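Local coordinates for putative hemin storage protein (PDB 6AU1), which cleaves deacetylated poly-beta-1,6-N-acetylglucosamine and can disrupt bacterial biofilms, this chain being the glycoside hydrolase domain of PgaB, at residues Q11-Y16 and Y91-V96; L97-P102 and E143-L148; T59-Y62 and H67-M70; G30-R35 and N76-Q81; Y335-D338 and H343-A346. All blocks are in the same frame, centred on the assembly; numbering follows the deposited sequence.

Contact 1: residues Q11-Y16 and Y91-V96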
# COMPACT_ATOMS: atom_id res chain seq x y z
N GLN A 11 -6.40 -6.02 -6.33
CA GLN A 11 -6.46 -4.68 -5.76
C GLN A 11 -7.33 -3.79 -6.65
O GLN A 11 -7.17 -3.77 -7.87
CB GLN A 11 -5.06 -4.10 -5.58
CG GLN A 11 -5.02 -2.75 -4.85
CD GLN A 11 -3.63 -2.41 -4.37
OE1 GLN A 11 -2.92 -3.26 -3.83
NE2 GLN A 11 -3.22 -1.17 -4.55
N VAL A 12 -8.25 -3.06 -6.03
CA VAL A 12 -9.31 -2.37 -6.76
C VAL A 12 -9.40 -0.90 -6.42
O VAL A 12 -9.40 -0.53 -5.24
CB VAL A 12 -10.67 -3.04 -6.46
CG1 VAL A 12 -11.83 -2.22 -7.03
CG2 VAL A 12 -10.70 -4.47 -7.00
N ASP A 13 -9.47 -0.05 -7.45
CA ASP A 13 -9.62 1.39 -7.27
C ASP A 13 -11.07 1.78 -7.15
O ASP A 13 -11.86 1.53 -8.06
CB ASP A 13 -9.01 2.15 -8.46
CG ASP A 13 -7.55 1.85 -8.64
OD1 ASP A 13 -6.75 2.38 -7.84
OD2 ASP A 13 -7.21 1.11 -9.60
N LEU A 14 -11.44 2.41 -6.03
CA LEU A 14 -12.76 3.05 -5.95
C LEU A 14 -12.82 4.24 -6.91
O LEU A 14 -13.91 4.68 -7.29
CB LEU A 14 -13.07 3.51 -4.53
CG LEU A 14 -14.19 2.73 -3.84
CD1 LEU A 14 -13.88 1.27 -3.91
CD2 LEU A 14 -14.40 3.16 -2.40
N ASP A 15 -11.66 4.77 -7.29
CA ASP A 15 -11.61 5.82 -8.31
C ASP A 15 -12.19 5.33 -9.64
O ASP A 15 -12.65 6.13 -10.45
CB ASP A 15 -10.18 6.34 -8.53
CG ASP A 15 -9.62 7.06 -7.31
OD1 ASP A 15 -10.41 7.62 -6.52
OD2 ASP A 15 -8.38 7.09 -7.16
N TYR A 16 -12.17 4.02 -9.87
CA TYR A 16 -12.74 3.44 -11.09
C TYR A 16 -14.26 3.25 -10.97
O TYR A 16 -14.96 3.20 -11.98
CB TYR A 16 -12.11 2.08 -11.42
CG TYR A 16 -10.73 2.06 -12.05
CD1 TYR A 16 -9.91 3.19 -12.08
CD2 TYR A 16 -10.23 0.88 -12.61
CE1 TYR A 16 -8.63 3.13 -12.65
CE2 TYR A 16 -8.96 0.82 -13.18
CZ TYR A 16 -8.17 1.94 -13.20
OH TYR A 16 -6.91 1.86 -13.77
N TYR A 91 -9.93 -6.05 2.29
CA TYR A 91 -8.99 -5.26 3.07
C TYR A 91 -9.20 -3.79 2.75
O TYR A 91 -9.37 -3.44 1.59
CB TYR A 91 -7.53 -5.60 2.74
CG TYR A 91 -6.99 -6.94 3.20
CD1 TYR A 91 -7.72 -8.11 3.04
CD2 TYR A 91 -5.71 -7.04 3.72
CE1 TYR A 91 -7.20 -9.34 3.43
CE2 TYR A 91 -5.18 -8.26 4.11
CZ TYR A 91 -5.93 -9.41 3.96
OH TYR A 91 -5.42 -10.63 4.35
N ALA A 92 -9.17 -2.94 3.77
CA ALA A 92 -9.19 -1.50 3.53
C ALA A 92 -7.79 -1.04 3.18
O ALA A 92 -6.86 -1.23 3.96
CB ALA A 92 -9.72 -0.75 4.75
N TRP A 93 -7.64 -0.46 1.99
CA TRP A 93 -6.36 0.05 1.51
C TRP A 93 -6.34 1.57 1.77
O TRP A 93 -7.16 2.31 1.21
CB TRP A 93 -6.20 -0.31 0.03
CG TRP A 93 -5.14 0.39 -0.74
CD1 TRP A 93 -3.93 0.84 -0.28
CD2 TRP A 93 -5.19 0.71 -2.13
NE1 TRP A 93 -3.22 1.43 -1.31
CE2 TRP A 93 -3.98 1.37 -2.45
CE3 TRP A 93 -6.14 0.52 -3.14
CZ2 TRP A 93 -3.70 1.84 -3.74
CZ3 TRP A 93 -5.86 0.99 -4.43
CH2 TRP A 93 -4.64 1.63 -4.71
N LEU A 94 -5.45 2.02 2.65
CA LEU A 94 -5.44 3.42 3.08
C LEU A 94 -3.99 3.91 3.17
O LEU A 94 -3.11 3.12 3.46
CB LEU A 94 -6.14 3.55 4.44
CG LEU A 94 -6.77 4.85 4.92
CD1 LEU A 94 -7.81 5.37 3.92
CD2 LEU A 94 -7.38 4.66 6.31
N PRO A 95 -3.76 5.21 2.94
CA PRO A 95 -2.41 5.75 3.15
C PRO A 95 -2.00 5.65 4.61
O PRO A 95 -2.84 5.60 5.50
CB PRO A 95 -2.56 7.23 2.75
CG PRO A 95 -3.79 7.28 1.88
CD PRO A 95 -4.70 6.24 2.48
N VAL A 96 -0.70 5.61 4.84
CA VAL A 96 -0.17 5.66 6.19
C VAL A 96 0.04 7.12 6.61
O VAL A 96 -0.19 7.48 7.77
CB VAL A 96 1.16 4.89 6.27
CG1 VAL A 96 1.70 4.91 7.71
CG2 VAL A 96 0.96 3.44 5.79
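D13 OD1 approaches the rim of the W93 indole, 3.8 Å from CZ3, while a hydrogen bond to Y335 OH holds the same oxygen from outside the two segments. It lies near the ring plane, where the carbon-bound hydrogens point outward, and the carboxylate is turned 58° against the indole. V12 O lies in that plane too, 3.9 Å from W93 CZ3. Q11 comes from another direction. Its CG sits over a face of the six-membered ring, 4.2 Å from the centroid and 27° off the normal, which meets the geometry of a CH-pi contact. The indole reaches these groups because W93 CG stands anti to the backbone N (chi1 166°), carrying the ring away from strand 89-94 toward the end of strand 8-12. The two backbones stay well apart, with Q11 CA and W93 CA 8.7 Å from each other. This spanning of the interior by a large aromatic fits the C-terminal mouth of a TIM barrel, the clan to which the domain belongs. With no hydrogen bond between the segments, the placing is consistent with the ring's polarity: the Q11 carbon chain over its face, two oxygens near its rim.

Contact 2: residues L97-P102 and E143-L148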
# COMPACT_ATOMS: atom_id res chain seq x y z
N LEU A 97 0.50 7.94 5.66
CA LEU A 97 0.93 9.32 5.95
C LEU A 97 0.27 10.40 5.10
O LEU A 97 0.09 11.53 5.57
CB LEU A 97 2.45 9.44 5.75
CG LEU A 97 3.36 8.50 6.53
CD1 LEU A 97 4.79 8.84 6.15
CD2 LEU A 97 3.12 8.64 8.03
N THR A 98 -0.05 10.08 3.84
CA THR A 98 -0.51 11.14 2.92
C THR A 98 -2.00 11.46 3.08
O THR A 98 -2.86 10.82 2.47
CB THR A 98 -0.26 10.78 1.43
OG1 THR A 98 -0.96 9.57 1.09
CG2 THR A 98 1.23 10.62 1.14
N PHE A 99 -2.27 12.45 3.93
CA PHE A 99 -3.60 13.02 4.08
C PHE A 99 -3.47 14.52 4.01
O PHE A 99 -2.86 15.12 4.89
CB PHE A 99 -4.23 12.58 5.41
CG PHE A 99 -4.38 11.10 5.54
CD1 PHE A 99 -5.49 10.45 5.01
CD2 PHE A 99 -3.38 10.35 6.16
CE1 PHE A 99 -5.62 9.07 5.11
CE2 PHE A 99 -3.50 8.97 6.27
CZ PHE A 99 -4.63 8.33 5.74
N SER A 100 -4.03 15.11 2.96
CA SER A 100 -3.93 16.56 2.77
C SER A 100 -5.11 17.24 3.45
O SER A 100 -6.08 17.64 2.81
CB SER A 100 -3.86 16.89 1.28
OG SER A 100 -2.65 16.39 0.72
N VAL A 101 -5.01 17.35 4.77
CA VAL A 101 -6.02 17.99 5.59
C VAL A 101 -6.17 19.46 5.22
O VAL A 101 -5.25 20.09 4.70
CB VAL A 101 -5.66 17.86 7.09
CG1 VAL A 101 -5.61 16.41 7.50
CG2 VAL A 101 -4.31 18.54 7.39
N PRO A 102 -7.36 20.02 5.47
CA PRO A 102 -7.60 21.43 5.13
C PRO A 102 -6.88 22.38 6.09
O PRO A 102 -6.55 21.98 7.20
CB PRO A 102 -9.12 21.58 5.26
CG PRO A 102 -9.54 20.48 6.16
CD PRO A 102 -8.57 19.34 5.96
N GLU A 143 -6.99 9.20 14.11
CA GLU A 143 -8.43 9.44 14.16
C GLU A 143 -9.09 9.11 12.82
O GLU A 143 -10.24 8.67 12.78
CB GLU A 143 -8.70 10.88 14.58
CG GLU A 143 -8.46 11.09 16.08
CD GLU A 143 -8.55 12.54 16.52
OE1 GLU A 143 -8.73 13.41 15.65
OE2 GLU A 143 -8.42 12.80 17.73
N ILE A 144 -8.36 9.33 11.73
CA ILE A 144 -8.88 8.95 10.42
C ILE A 144 -9.06 7.42 10.35
O ILE A 144 -10.08 6.93 9.86
CB ILE A 144 -7.95 9.46 9.29
CG1 ILE A 144 -8.01 10.99 9.23
CG2 ILE A 144 -8.36 8.87 7.93
CD1 ILE A 144 -6.95 11.62 8.32
N TYR A 145 -8.08 6.68 10.87
CA TYR A 145 -8.19 5.22 10.93
C TYR A 145 -9.33 4.79 11.85
O TYR A 145 -10.05 3.83 11.54
CB TYR A 145 -6.86 4.59 11.37
CG TYR A 145 -5.93 4.30 10.20
CD1 TYR A 145 -5.19 5.32 9.60
CD2 TYR A 145 -5.78 3.01 9.72
CE1 TYR A 145 -4.33 5.04 8.52
CE2 TYR A 145 -4.94 2.73 8.65
CZ TYR A 145 -4.22 3.74 8.06
OH TYR A 145 -3.39 3.43 7.00
N GLU A 146 -9.50 5.49 12.97
CA GLU A 146 -10.60 5.18 13.88
C GLU A 146 -11.94 5.38 13.17
O GLU A 146 -12.86 4.55 13.29
CB GLU A 146 -10.54 6.06 15.13
CG GLU A 146 -11.69 5.84 16.09
CD GLU A 146 -11.54 6.66 17.38
OE1 GLU A 146 -10.85 7.69 17.36
OE2 GLU A 146 -12.11 6.26 18.41
N ASP A 147 -12.04 6.46 12.41
CA ASP A 147 -13.28 6.79 11.70
C ASP A 147 -13.57 5.77 10.59
O ASP A 147 -14.73 5.40 10.37
CB ASP A 147 -13.22 8.21 11.12
CG ASP A 147 -13.29 9.29 12.19
OD1 ASP A 147 -13.64 8.97 13.35
OD2 ASP A 147 -13.00 10.47 11.88
N LEU A 148 -12.53 5.31 9.90
CA LEU A 148 -12.69 4.21 8.95
C LEU A 148 -13.29 2.98 9.63
O LEU A 148 -14.22 2.36 9.12
CB LEU A 148 -11.34 3.84 8.31
CG LEU A 148 -11.34 2.55 7.49
CD1 LEU A 148 -12.20 2.71 6.24
CD2 LEU A 148 -9.91 2.11 7.15
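In this TIM-barrel domain, the loop that leaves the C-terminal end of strand 89-94 folds back over helix 135-151, and an aromatic-aliphatic contact closes the two together. F99 is the loop residue that fills the interface; I144 and Y145, consecutive on the helix, receive it. The nearest backbone positions, F99 CA and I144 CA, are 9.2 Å apart, so side chains alone bridge the gap. I144 supplies both of its branches. CD1 lies over one face of the F99 ring, 4.1 Å from the centroid and 25° off the normal, a CH-pi contact displaced toward the CG and CD1 side. The second branch, I144 CG2, meets F99 CE1 at 3.9 Å. The ethyl arm owes its reach to an extended conformation (chi2 170°), which sends CD1 outward from the helix, and the I144 and F99 side chains slide past each other in opposite directions. Around this pair, F99 also touches I141 one turn earlier on the helix, and V101 packs on V140 and L68. The loop itself bends sharply beyond F99, where S100 is the centre of an inverse gamma turn closed by a weak bond from V101 N to F99 O. Y145 also takes part. Its hydroxyl is hydrogen-bonded to P95 O, just after strand 89-94 and upstream of L97-P102, which ties the ring to the start of that loop, and from there Y145 CE1 comes within 4.3 Å of F99 CZ.

Contact 3: residues T59-Y62 and H67-M70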
# COMPACT_ATOMS: atom_id res chain seq x y z
N THR A 59 -6.80 14.57 -0.81
CA THR A 59 -7.63 15.56 -0.12
C THR A 59 -8.99 15.01 0.29
O THR A 59 -9.69 15.62 1.09
CB THR A 59 -7.88 16.80 -0.99
OG1 THR A 59 -8.43 16.39 -2.25
CG2 THR A 59 -6.57 17.59 -1.23
N GLU A 60 -9.38 13.87 -0.28
CA GLU A 60 -10.71 13.30 -0.04
C GLU A 60 -10.64 11.80 0.13
O GLU A 60 -9.73 11.15 -0.41
CB GLU A 60 -11.65 13.63 -1.20
CG GLU A 60 -11.85 15.12 -1.45
CD GLU A 60 -12.87 15.39 -2.54
OE1 GLU A 60 -12.93 14.61 -3.51
OE2 GLU A 60 -13.60 16.39 -2.43
N VAL A 61 -11.59 11.23 0.88
CA VAL A 61 -11.65 9.78 1.03
C VAL A 61 -13.07 9.29 0.74
O VAL A 61 -13.94 10.08 0.39
CB VAL A 61 -11.21 9.31 2.43
CG1 VAL A 61 -9.70 9.54 2.63
CG2 VAL A 61 -12.01 10.05 3.52
N TYR A 62 -13.27 7.98 0.87
CA TYR A 62 -14.57 7.40 0.49
C TYR A 62 -15.35 6.88 1.70
O TYR A 62 -16.13 5.93 1.60
CB TYR A 62 -14.34 6.27 -0.52
CG TYR A 62 -13.93 6.74 -1.92
CD1 TYR A 62 -14.81 7.46 -2.72
CD2 TYR A 62 -12.67 6.44 -2.44
CE1 TYR A 62 -14.44 7.89 -3.99
CE2 TYR A 62 -12.30 6.85 -3.72
CZ TYR A 62 -13.19 7.57 -4.48
OH TYR A 62 -12.84 7.98 -5.75
N HIS A 67 -11.91 14.56 9.51
CA HIS A 67 -10.80 15.40 9.06
C HIS A 67 -10.79 15.73 7.57
O HIS A 67 -10.48 16.86 7.19
CB HIS A 67 -9.48 14.73 9.46
CG HIS A 67 -9.26 14.69 10.93
ND1 HIS A 67 -9.20 15.83 11.70
CD2 HIS A 67 -9.13 13.65 11.79
CE1 HIS A 67 -9.02 15.49 12.97
NE2 HIS A 67 -8.97 14.18 13.05
N LEU A 68 -11.13 14.76 6.72
CA LEU A 68 -11.11 14.97 5.27
C LEU A 68 -12.50 14.92 4.66
O LEU A 68 -13.32 14.11 5.07
CB LEU A 68 -10.23 13.91 4.58
CG LEU A 68 -8.77 14.27 4.30
CD1 LEU A 68 -8.06 14.67 5.55
CD2 LEU A 68 -8.04 13.09 3.64
N PRO A 69 -12.76 15.78 3.66
CA PRO A 69 -14.03 15.68 2.94
C PRO A 69 -14.19 14.31 2.31
O PRO A 69 -13.22 13.62 1.99
CB PRO A 69 -13.93 16.76 1.86
CG PRO A 69 -12.90 17.71 2.35
CD PRO A 69 -11.94 16.91 3.18
N MET A 70 -15.44 13.91 2.14
CA MET A 70 -15.76 12.64 1.52
C MET A 70 -16.13 12.89 0.05
O MET A 70 -17.01 13.72 -0.24
CB MET A 70 -16.91 11.99 2.31
CG MET A 70 -17.28 10.60 1.93
SD MET A 70 -18.47 9.89 3.10
CE MET A 70 -19.70 11.17 3.21
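A backbone hydrogen bond from V61 N to P69 O, 3.1 Å long, is the conventional polar link between T59-Y62 and H67-M70. The N-H points fairly straight at its acceptor (158°), and the donor lies in the carbonyl plane. Two weaker CA-H...O contacts flank it. E60 CA approaches the same P69 O at 3.2 Å, so this carbonyl receives two neighbouring donors from one strip of chain. M70 CA in turn approaches V61 O at 3.3 Å, reversing the direction of donation. The register agrees with these links: V61 and M70 form a single beta bridge with CA atoms 5.0 Å apart, and E60 lies next to P69. Both segments belong to the long excursion between strand 43-47 and helix 75-86, on the side of the TIM barrel where the C-terminal ends of the strands open. Here Y62 OH is hydrogen-bonded to D15 OD1 and to R71 NH1. Apolar packing covers one flank of the bridge, where V61 CG1 meets L68 CD2 at 4.0 Å and the two side chains cross at about a right angle. Carbon-oxygen packing completes the contact. T59 O rests against the proline ring, 3.3 Å from P69 CD, and also faces L68 CG. M70 holds its CG anti to the backbone N (chi1 -173°), which lays the start of its chain alongside V61 O at 3.7 Å from CG.

Contact 4: residues G30-R35 and N76-Q81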
# COMPACT_ATOMS: atom_id res chain seq x y z
N GLY A 30 -21.70 -3.08 -10.21
CA GLY A 30 -22.23 -4.35 -10.67
C GLY A 30 -21.22 -5.15 -11.48
O GLY A 30 -21.10 -6.36 -11.32
N GLN A 31 -20.48 -4.47 -12.36
CA GLN A 31 -19.49 -5.14 -13.19
C GLN A 31 -18.35 -5.69 -12.35
O GLN A 31 -17.83 -6.79 -12.62
CB GLN A 31 -18.94 -4.20 -14.26
CG GLN A 31 -19.91 -3.89 -15.39
CD GLN A 31 -19.24 -3.16 -16.54
OE1 GLN A 31 -18.71 -2.06 -16.36
NE2 GLN A 31 -19.24 -3.78 -17.71
N LEU A 32 -17.95 -4.94 -11.33
CA LEU A 32 -16.90 -5.39 -10.43
C LEU A 32 -17.33 -6.65 -9.68
O LEU A 32 -16.60 -7.65 -9.66
CB LEU A 32 -16.52 -4.28 -9.44
CG LEU A 32 -15.61 -4.73 -8.30
CD1 LEU A 32 -14.23 -5.15 -8.83
CD2 LEU A 32 -15.48 -3.65 -7.23
N ILE A 33 -18.52 -6.60 -9.09
CA ILE A 33 -19.02 -7.72 -8.31
C ILE A 33 -19.07 -8.98 -9.15
O ILE A 33 -18.66 -10.06 -8.70
CB ILE A 33 -20.42 -7.43 -7.72
CG1 ILE A 33 -20.39 -6.21 -6.79
CG2 ILE A 33 -20.96 -8.65 -6.99
CD1 ILE A 33 -19.30 -6.25 -5.71
N ASP A 34 -19.57 -8.86 -10.38
CA ASP A 34 -19.66 -10.02 -11.27
C ASP A 34 -18.29 -10.65 -11.55
O ASP A 34 -18.15 -11.87 -11.56
CB ASP A 34 -20.32 -9.65 -12.60
CG ASP A 34 -21.81 -9.41 -12.46
OD1 ASP A 34 -22.38 -9.79 -11.41
OD2 ASP A 34 -22.41 -8.85 -13.40
N ARG A 35 -17.29 -9.81 -11.79
CA ARG A 35 -15.95 -10.29 -12.07
C ARG A 35 -15.33 -10.96 -10.84
O ARG A 35 -14.67 -11.99 -10.96
CB ARG A 35 -15.04 -9.15 -12.54
CG ARG A 35 -15.27 -8.74 -13.98
CD ARG A 35 -14.55 -7.43 -14.28
NE ARG A 35 -13.10 -7.51 -14.11
CZ ARG A 35 -12.28 -8.06 -15.00
NH1 ARG A 35 -12.77 -8.61 -16.10
NH2 ARG A 35 -10.97 -8.09 -14.78
N ASN A 76 -17.92 1.62 2.38
CA ASN A 76 -18.73 0.67 3.15
C ASN A 76 -19.60 -0.19 2.23
O ASN A 76 -19.70 -1.40 2.42
CB ASN A 76 -19.60 1.40 4.19
CG ASN A 76 -20.72 2.23 3.56
OD1 ASN A 76 -20.48 3.04 2.67
ND2 ASN A 76 -21.96 2.01 4.03
N ARG A 77 -20.24 0.43 1.24
CA ARG A 77 -21.20 -0.35 0.45
C ARG A 77 -20.50 -1.28 -0.55
O ARG A 77 -20.98 -2.37 -0.81
CB ARG A 77 -22.20 0.58 -0.24
CG ARG A 77 -21.67 1.37 -1.41
CD ARG A 77 -22.42 2.71 -1.53
NE ARG A 77 -23.87 2.60 -1.35
CZ ARG A 77 -24.76 2.43 -2.33
NH1 ARG A 77 -24.35 2.34 -3.59
NH2 ARG A 77 -26.06 2.37 -2.05
N VAL A 78 -19.34 -0.88 -1.06
CA VAL A 78 -18.59 -1.75 -1.97
C VAL A 78 -18.01 -2.91 -1.18
O VAL A 78 -18.03 -4.06 -1.63
CB VAL A 78 -17.50 -0.99 -2.72
CG1 VAL A 78 -16.68 -1.94 -3.59
CG2 VAL A 78 -18.15 0.11 -3.57
N ALA A 79 -17.52 -2.63 0.02
CA ALA A 79 -16.99 -3.69 0.89
C ALA A 79 -18.09 -4.70 1.22
O ALA A 79 -17.88 -5.91 1.12
CB ALA A 79 -16.40 -3.10 2.16
N TRP A 80 -19.27 -4.21 1.60
CA TRP A 80 -20.35 -5.15 1.94
C TRP A 80 -20.77 -5.99 0.73
O TRP A 80 -21.05 -7.18 0.86
CB TRP A 80 -21.58 -4.40 2.51
CG TRP A 80 -21.54 -4.22 4.01
CD1 TRP A 80 -21.63 -3.03 4.70
CD2 TRP A 80 -21.38 -5.24 5.00
NE1 TRP A 80 -21.55 -3.27 6.06
CE2 TRP A 80 -21.40 -4.61 6.27
CE3 TRP A 80 -21.24 -6.63 4.94
CZ2 TRP A 80 -21.27 -5.33 7.45
CZ3 TRP A 80 -21.11 -7.34 6.12
CH2 TRP A 80 -21.13 -6.69 7.36
N GLN A 81 -20.83 -5.37 -0.45
CA GLN A 81 -21.29 -6.12 -1.62
C GLN A 81 -20.25 -7.14 -2.06
O GLN A 81 -20.61 -8.24 -2.46
CB GLN A 81 -21.63 -5.19 -2.77
CG GLN A 81 -22.86 -4.34 -2.48
CD GLN A 81 -23.66 -4.01 -3.72
OE1 GLN A 81 -23.59 -4.71 -4.73
NE2 GLN A 81 -24.44 -2.93 -3.65
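I33 presses its CD1 methyl against the base of the Q81 side chain, 3.9 Å from Q81 CB and equally close to Q81 C. Two torsions of the isoleucine account for this. CG1 stands anti to the carbonyl carbon, and chi2 of -51° then folds the terminal methyl round instead of extending it, so CD1 faces the backbone of the other helix. Q81 is bent as well: its chi2 of -149° departs from a fully extended chain and brings OE1 back to 4.1 Å from I33 CG1. That last approach is packing of an oxygen against a methylene group. The two side chains cross at about a right angle. A second, looser pair lies beside the first. L32 has CG anti to its amide nitrogen (chi1 170°), directing the branched end across the gap. V78 CG1, anti to the backbone N, is the methyl that L32 CD2 meets, at 4.2 Å, again with the side chains crossing nearly perpendicularly. No hydrogen bond joins the segments, and even the closest alpha carbons, I33 CA and Q81 CA, stand 7.2 Å apart. Two side-chain pairs thus join helix 22-39 to helix 75-86 on the outer layer of the TIM barrel. I17 of helix 14-17 touches both L32 and V78, and L29, earlier on helix 22-39, packs on V78 and Q81. I33 continues along helix 75-86 to L82 and R85; strand 43-47 comes between these two helices in the chain.

Contact 5: residues Y335-D338 and H343-A346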
# COMPACT_ATOMS: atom_id res chain seq x y z
N TYR A 335 -2.87 -5.70 -9.69
CA TYR A 335 -3.42 -4.36 -9.57
C TYR A 335 -3.22 -3.69 -10.92
O TYR A 335 -2.14 -3.80 -11.50
CB TYR A 335 -2.69 -3.57 -8.46
CG TYR A 335 -3.12 -2.12 -8.38
CD1 TYR A 335 -4.44 -1.78 -8.12
CD2 TYR A 335 -2.20 -1.09 -8.55
CE1 TYR A 335 -4.84 -0.44 -8.04
CE2 TYR A 335 -2.58 0.24 -8.47
CZ TYR A 335 -3.91 0.56 -8.22
OH TYR A 335 -4.29 1.89 -8.14
N PRO A 336 -4.25 -3.00 -11.46
CA PRO A 336 -5.62 -2.79 -11.01
C PRO A 336 -6.61 -3.69 -11.74
O PRO A 336 -6.27 -4.28 -12.77
CB PRO A 336 -5.86 -1.32 -11.39
CG PRO A 336 -5.14 -1.23 -12.75
CD PRO A 336 -3.96 -2.22 -12.68
N ASP A 337 -7.82 -3.80 -11.22
CA ASP A 337 -8.87 -4.46 -11.98
C ASP A 337 -9.62 -3.41 -12.80
O ASP A 337 -10.25 -2.50 -12.24
CB ASP A 337 -9.82 -5.22 -11.07
CG ASP A 337 -10.68 -6.19 -11.84
OD1 ASP A 337 -10.12 -7.18 -12.34
OD2 ASP A 337 -11.89 -5.94 -11.99
N ASP A 338 -9.53 -3.52 -14.12
CA ASP A 338 -10.26 -2.61 -15.00
C ASP A 338 -11.57 -3.29 -15.37
O ASP A 338 -11.72 -3.83 -16.47
CB ASP A 338 -9.43 -2.28 -16.24
CG ASP A 338 -10.02 -1.16 -17.09
OD1 ASP A 338 -11.13 -0.68 -16.79
OD2 ASP A 338 -9.35 -0.78 -18.07
N HIS A 343 -10.67 -6.02 -18.17
CA HIS A 343 -9.26 -6.32 -18.14
C HIS A 343 -8.70 -6.34 -16.71
O HIS A 343 -8.94 -5.41 -15.95
CB HIS A 343 -8.47 -5.32 -18.96
CG HIS A 343 -7.05 -5.73 -19.14
ND1 HIS A 343 -6.11 -5.54 -18.15
CD2 HIS A 343 -6.43 -6.40 -20.14
CE1 HIS A 343 -4.95 -6.05 -18.56
NE2 HIS A 343 -5.12 -6.57 -19.76
N PRO A 344 -7.94 -7.39 -16.36
CA PRO A 344 -7.55 -8.49 -17.25
C PRO A 344 -8.72 -9.41 -17.60
O PRO A 344 -9.78 -9.33 -16.98
CB PRO A 344 -6.48 -9.24 -16.45
CG PRO A 344 -6.76 -8.91 -15.02
CD PRO A 344 -7.32 -7.50 -15.03
N ASP A 345 -8.52 -10.25 -18.60
CA ASP A 345 -9.53 -11.19 -19.06
C ASP A 345 -9.77 -12.24 -17.97
O ASP A 345 -8.90 -13.07 -17.69
CB ASP A 345 -9.08 -11.83 -20.37
CG ASP A 345 -10.10 -12.82 -20.95
OD1 ASP A 345 -11.08 -13.18 -20.27
OD2 ASP A 345 -9.89 -13.24 -22.09
N ALA A 346 -10.96 -12.19 -17.37
CA ALA A 346 -11.33 -13.08 -16.28
C ALA A 346 -11.29 -14.55 -16.69
O ALA A 346 -10.81 -15.40 -15.95
CB ALA A 346 -12.71 -12.73 -15.75
O HOH W 1 -6.08 -3.47 -15.84
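D337 holds CG anti to the backbone N (chi1 -165°), which carries OD1 across to P344, 3.9 Å from the ring carbon CD. The polar partners of that oxygen lie outside: R35 NH2 makes a salt bridge to it and Y334 OH a hydrogen bond. Next along, the backbones of D338 and H343 form a single antiparallel, hydrogen-bonded pair, and their CB atoms come within 4.2 Å. D338 N donates to H343 O over 2.7 Å, with a bent N-H angle of 140°, although the donor sits nearly on the extension of the C=O bond. The return bond, H343 N to D338 O, is 3.0 Å long and almost straight at 173°, its donor tilted from the carbonyl plane. A water reinforces one side, donating to P336 O at 3.2 Å and hydrogen-bonding H343 ND1 at 3.1 Å. P336 and P344 both follow cis peptides. The paired chains close the short loop between strand 332-335 and helix 346-353, with D345 as N-cap of that helix. P344 packs on helix 314-326 and strand 297-305, while R35 of helix 22-39 also bonds P344 O.

Along the chain, contact 3 is nested inside contact 4, which is itself nested inside contact 1; contact 2 follows, then contact 5. Contact 1 lies deepest, about 8 Å from the chain centre, and touches all four others, whose centres lie about 13 to 15 Å from its own. Contacts 2 and 3 sit side by side, centres about 8 Å apart, joined by the H67–E143 hydrogen bond. On another flank, contacts 4 and 5 meet through R35, while contacts 2 and 5 are about 29 Å apart between centres. Strands 8-12, 89-94 and 332-335 belong to one barrel sheet. The contacts thus connect its interior to the surrounding loops and helices, including the strand ends where TIM-barrel hydrolases generally place their active sites.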